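Local coordinates for protein thiamin pyrophosphokinase (PDB 1IG0) that transfers a pyrophosphate group from ATP to thiamine, making the cofactor thiamine diphosphate and leaving AMP as the second product, at residues B[266-269]-B[270-273]; B[240-243]-B[244-248]. All coordinates share one frame; numbering follows the deposited sequence.

Contact 1 (B[266-269]-B[270-273]); sequences RGLK and WDVK. With VIB (3-(4-amino-2-methyl-pyrimidin-5-ylmethyl)-5-(2-hydroxy-ethyl)-4-methyl-thiazol-3-ium), chain C.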
# COMPACT_ATOMS: atom_id res chain seq x y z
N ARG B 266 22.03 11.09 6.29
CA ARG B 266 22.93 11.03 7.44
C ARG B 266 22.07 10.63 8.62
O ARG B 266 21.09 11.30 8.93
CB ARG B 266 23.58 12.39 7.70
CG ARG B 266 24.52 12.89 6.61
CD ARG B 266 25.17 14.21 7.02
NE ARG B 266 26.15 14.67 6.04
CZ ARG B 266 26.89 15.77 6.18
NH1 ARG B 266 26.76 16.53 7.27
NH2 ARG B 266 27.75 16.12 5.24
N GLY B 267 22.42 9.53 9.28
CA GLY B 267 21.64 9.11 10.43
C GLY B 267 20.78 7.88 10.22
O GLY B 267 19.93 7.57 11.05
N LEU B 268 20.98 7.18 9.11
CA LEU B 268 20.23 5.96 8.82
C LEU B 268 21.22 4.80 8.93
O LEU B 268 22.39 4.94 8.57
CB LEU B 268 19.64 6.01 7.41
CG LEU B 268 18.52 7.01 7.11
CD1 LEU B 268 18.19 6.96 5.62
CD2 LEU B 268 17.29 6.68 7.94
N LYS B 269 20.75 3.66 9.44
CA LYS B 269 21.60 2.48 9.58
C LYS B 269 22.38 2.28 8.29
O LYS B 269 23.55 1.91 8.32
CB LYS B 269 20.75 1.24 9.88
CG LYS B 269 21.55 -0.04 10.01
CD LYS B 269 22.55 -0.01 11.16
CE LYS B 269 23.29 -1.33 11.27
NZ LYS B 269 24.31 -1.32 12.35
N TRP B 270 21.72 2.53 7.17
CA TRP B 270 22.33 2.43 5.86
C TRP B 270 22.20 3.79 5.18
O TRP B 270 21.14 4.12 4.64
CB TRP B 270 21.63 1.35 5.03
CG TRP B 270 21.95 -0.04 5.49
CD1 TRP B 270 23.04 -0.80 5.13
CD2 TRP B 270 21.20 -0.84 6.41
NE1 TRP B 270 23.01 -2.01 5.77
CE2 TRP B 270 21.89 -2.06 6.57
CE3 TRP B 270 20.01 -0.63 7.13
CZ2 TRP B 270 21.42 -3.08 7.41
CZ3 TRP B 270 19.55 -1.65 7.96
CH2 TRP B 270 20.26 -2.86 8.10
N ASP B 271 23.26 4.58 5.25
CA ASP B 271 23.27 5.91 4.63
C ASP B 271 23.74 5.81 3.19
O ASP B 271 24.61 5.01 2.87
CB ASP B 271 24.19 6.87 5.40
CG ASP B 271 23.51 7.50 6.60
OD1 ASP B 271 22.30 7.78 6.52
OD2 ASP B 271 24.20 7.74 7.61
N VAL B 272 23.15 6.63 2.33
CA VAL B 272 23.51 6.62 0.92
C VAL B 272 23.87 8.00 0.39
O VAL B 272 23.59 9.02 1.02
CB VAL B 272 22.35 6.05 0.06
CG1 VAL B 272 22.07 4.62 0.46
CG2 VAL B 272 21.10 6.90 0.25
N LYS B 273 24.52 8.02 -0.78
CA LYS B 273 24.93 9.26 -1.44
C LYS B 273 24.86 9.03 -2.95
O LYS B 273 25.25 7.96 -3.43
CB LYS B 273 26.37 9.63 -1.05
CG LYS B 273 26.56 9.85 0.44
CD LYS B 273 28.00 10.24 0.79
CE LYS B 273 28.35 11.63 0.28
NZ LYS B 273 29.39 12.28 1.13
CM2 VIB C . 20.14 1.53 1.11
N4A VIB C . 20.79 -2.91 3.22
CM4 VIB C . 17.56 -4.78 6.69
O1 VIB C . 14.16 -6.80 4.10
C7 VIB C . 14.71 -7.13 5.38
C6 VIB C . 16.25 -7.19 5.28
C2 VIB C . 17.46 -4.16 3.14
S1 VIB C . 16.68 -5.73 2.79
C5 VIB C . 16.78 -5.94 4.58
C4 VIB C . 17.35 -4.86 5.18
N3 VIB C . 17.70 -3.94 4.36
C7A VIB C . 18.35 -2.67 4.77
C4A VIB C . 20.02 -1.74 3.08
N3A VIB C . 20.44 -0.72 2.20
C2A VIB C . 19.68 0.45 2.06
N1A VIB C . 18.50 0.61 2.80
C6A VIB C . 18.07 -0.41 3.68
C5A VIB C . 18.83 -1.58 3.83
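Lys269 sets CG over one face of the Trp270 indole, 3.4 Å from the centroid of the six-membered ring in a CH-pi contact. CG is anti to the backbone N (chi1 178°), and the bend at chi2 carries the rest of the chain off the ring, to Glu10 and the carbonyl of Asn8. The opposite face carries bound thiamine: Trp270 CG lies 3.5 Å from C4A of the pyrimidine. A broad, electron-rich indole suits this double duty, and Tyr123 of the second subunit meets it edge-to-face, placing the pocket at the dimer interface. Behind the ring a short connection leads from strand 260-266 into strand 270-272, which pairs antiparallel with strand 4-7. Asp271 holds this connection together. Its OD2 accepts from Gly267 N at 3.0 Å through the syn lone pair, while Leu268 N reaches OD1, also at 3.0 Å, from above the carboxylate plane; Thr265 adds a further bond to OD1. Gly267 has phi 108°, where a CB would jam against the preceding carbonyl oxygen. Arg266 makes its salt bridges outside the contact, with Asp17 and Glu264. On the loose, solvent side, the exposed Lys273 touches nothing in 266-269.

Contact 2 (B[240-243]-B[244-248]); sequences DPQF and RNTCI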
# COMPACT_ATOMS: atom_id res chain seq x y z
N ASP B 240 13.10 12.86 20.00
CA ASP B 240 13.67 12.71 21.33
C ASP B 240 14.13 11.26 21.42
O ASP B 240 13.39 10.34 21.06
CB ASP B 240 12.61 13.00 22.40
CG ASP B 240 13.02 12.50 23.77
OD1 ASP B 240 12.44 11.49 24.23
OD2 ASP B 240 13.91 13.12 24.38
N PRO B 241 15.37 11.03 21.88
CA PRO B 241 15.90 9.67 22.00
C PRO B 241 14.97 8.68 22.69
O PRO B 241 14.74 7.58 22.18
CB PRO B 241 17.21 9.89 22.75
CG PRO B 241 17.66 11.21 22.21
CD PRO B 241 16.39 12.03 22.26
N GLN B 242 14.43 9.05 23.85
CA GLN B 242 13.54 8.16 24.58
C GLN B 242 12.31 7.83 23.75
O GLN B 242 11.85 6.69 23.74
CB GLN B 242 13.12 8.79 25.91
CG GLN B 242 12.34 7.84 26.81
CD GLN B 242 13.14 6.60 27.18
OE1 GLN B 242 14.16 6.69 27.86
NE2 GLN B 242 12.68 5.44 26.72
N PHE B 243 11.77 8.83 23.06
CA PHE B 243 10.60 8.62 22.21
C PHE B 243 10.94 7.67 21.07
O PHE B 243 10.20 6.72 20.80
CB PHE B 243 10.13 9.97 21.63
CG PHE B 243 9.09 9.84 20.55
CD1 PHE B 243 7.82 9.35 20.84
CD2 PHE B 243 9.38 10.20 19.24
CE1 PHE B 243 6.84 9.24 19.85
CE2 PHE B 243 8.41 10.09 18.23
CZ PHE B 243 7.14 9.60 18.54
N ARG B 244 12.06 7.92 20.41
CA ARG B 244 12.49 7.10 19.29
C ARG B 244 12.74 5.65 19.71
O ARG B 244 12.35 4.72 19.01
CB ARG B 244 13.74 7.71 18.65
CG ARG B 244 15.07 7.13 19.12
CD ARG B 244 15.62 6.14 18.11
NE ARG B 244 14.68 5.04 17.86
CZ ARG B 244 14.82 4.13 16.91
NH1 ARG B 244 15.87 4.17 16.09
NH2 ARG B 244 13.92 3.18 16.76
N ASN B 245 13.38 5.47 20.86
CA ASN B 245 13.68 4.12 21.35
C ASN B 245 12.44 3.35 21.80
O ASN B 245 12.37 2.14 21.65
CB ASN B 245 14.67 4.18 22.52
CG ASN B 245 16.05 4.62 22.08
OD1 ASN B 245 16.61 4.08 21.12
ND2 ASN B 245 16.63 5.58 22.80
N THR B 246 11.47 4.07 22.35
CA THR B 246 10.25 3.44 22.85
C THR B 246 9.14 3.23 21.82
O THR B 246 8.47 2.20 21.85
CB THR B 246 9.65 4.26 24.03
OG1 THR B 246 10.65 4.45 25.03
CG2 THR B 246 8.47 3.52 24.64
N CYS B 247 8.97 4.18 20.91
CA CYS B 247 7.89 4.09 19.93
C CYS B 247 8.25 3.94 18.46
O CYS B 247 7.36 3.74 17.64
CB CYS B 247 6.98 5.31 20.08
SG CYS B 247 6.62 5.79 21.78
N ILE B 248 9.53 4.03 18.11
CA ILE B 248 9.90 3.93 16.70
C ILE B 248 10.66 2.67 16.31
O ILE B 248 11.55 2.21 17.03
CB ILE B 248 10.74 5.16 16.28
CG1 ILE B 248 9.97 6.45 16.62
CG2 ILE B 248 11.03 5.12 14.78
CD1 ILE B 248 8.59 6.54 16.00
O HOH W 1 15.74 5.71 25.70
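Gln242 and Thr246, one turn apart on the short helix 241-247, meet through their polar ends on its outer side. Asp240 is the N-cap of this helix: its OD1 accepts from Phe243 N at 3.0 Å, a role suited to a short acidic side chain. Pro241 fits the first turn, where its missing N-H costs no helical bond, and its carbonyl receives Asn245 N. The Gln242 chain starts anti to its own N (chi1 -172°) and bends at chi2, which carries the amide along the helix surface to Thr246, where NE2 donates to OG1 at 2.8 Å with the hydroxyl almost in the amide plane. That hydroxyl donates in turn to Gln242 O, also at 2.8 Å. Thr246 N reaches the same carbonyl from the opposite face of its plane, leaving the oxygen gripped twice. An alanine in place of Thr246 is likely to leave Gln242 NE2 without this acceptor and its amide freer to swing. A water bridges the other end of the amide to Asn245 ND2, weakly at Gln242 OE1, while Asn245 OD1 is held by Arg11. Phe243 is turned to the buried side. Cys247 SG approaches its ring obliquely, 4.8 Å from the centroid, a sulfur-aromatic contact, and Ile248 CD1 comes within 4.2 Å of Phe243 CE2. A flat ring, a small thiol and a branched chain suit this side, which faces helix 312-315 and strand 304-310. Arg244, bent at chi2 and chi3, runs forward past the C-terminal end of the helix, toward the start of strand 248-254, where its NH2 makes a weak bond, 2.6 Å long but only 125° at the hydrogen, with Ile248 O at the edge of the guanidinium.

How the contacts relate
Both contacts are local and fall within the vitamin B1 binding domain, yet they hold different elements. Contact 2 comes first along the chain and belongs to a helix leading into strand 248-254 of the large mixed sheet; contact 1 joins the loop after strand 260-266 to strand 270-272. Their centres are 19 Å apart and their nearest atoms about 7 Å, so they do not touch. Contact 1 is mostly buried and lines the thiamine site, combining a carboxylate-held loop with aromatic packing on a ligand. Contact 2 is partly buried and amphipathic: amides, a hydroxyl and water serve its outer side, at the surface, aromatic, sulfur and aliphatic groups its inner one, and the second subunit takes no part.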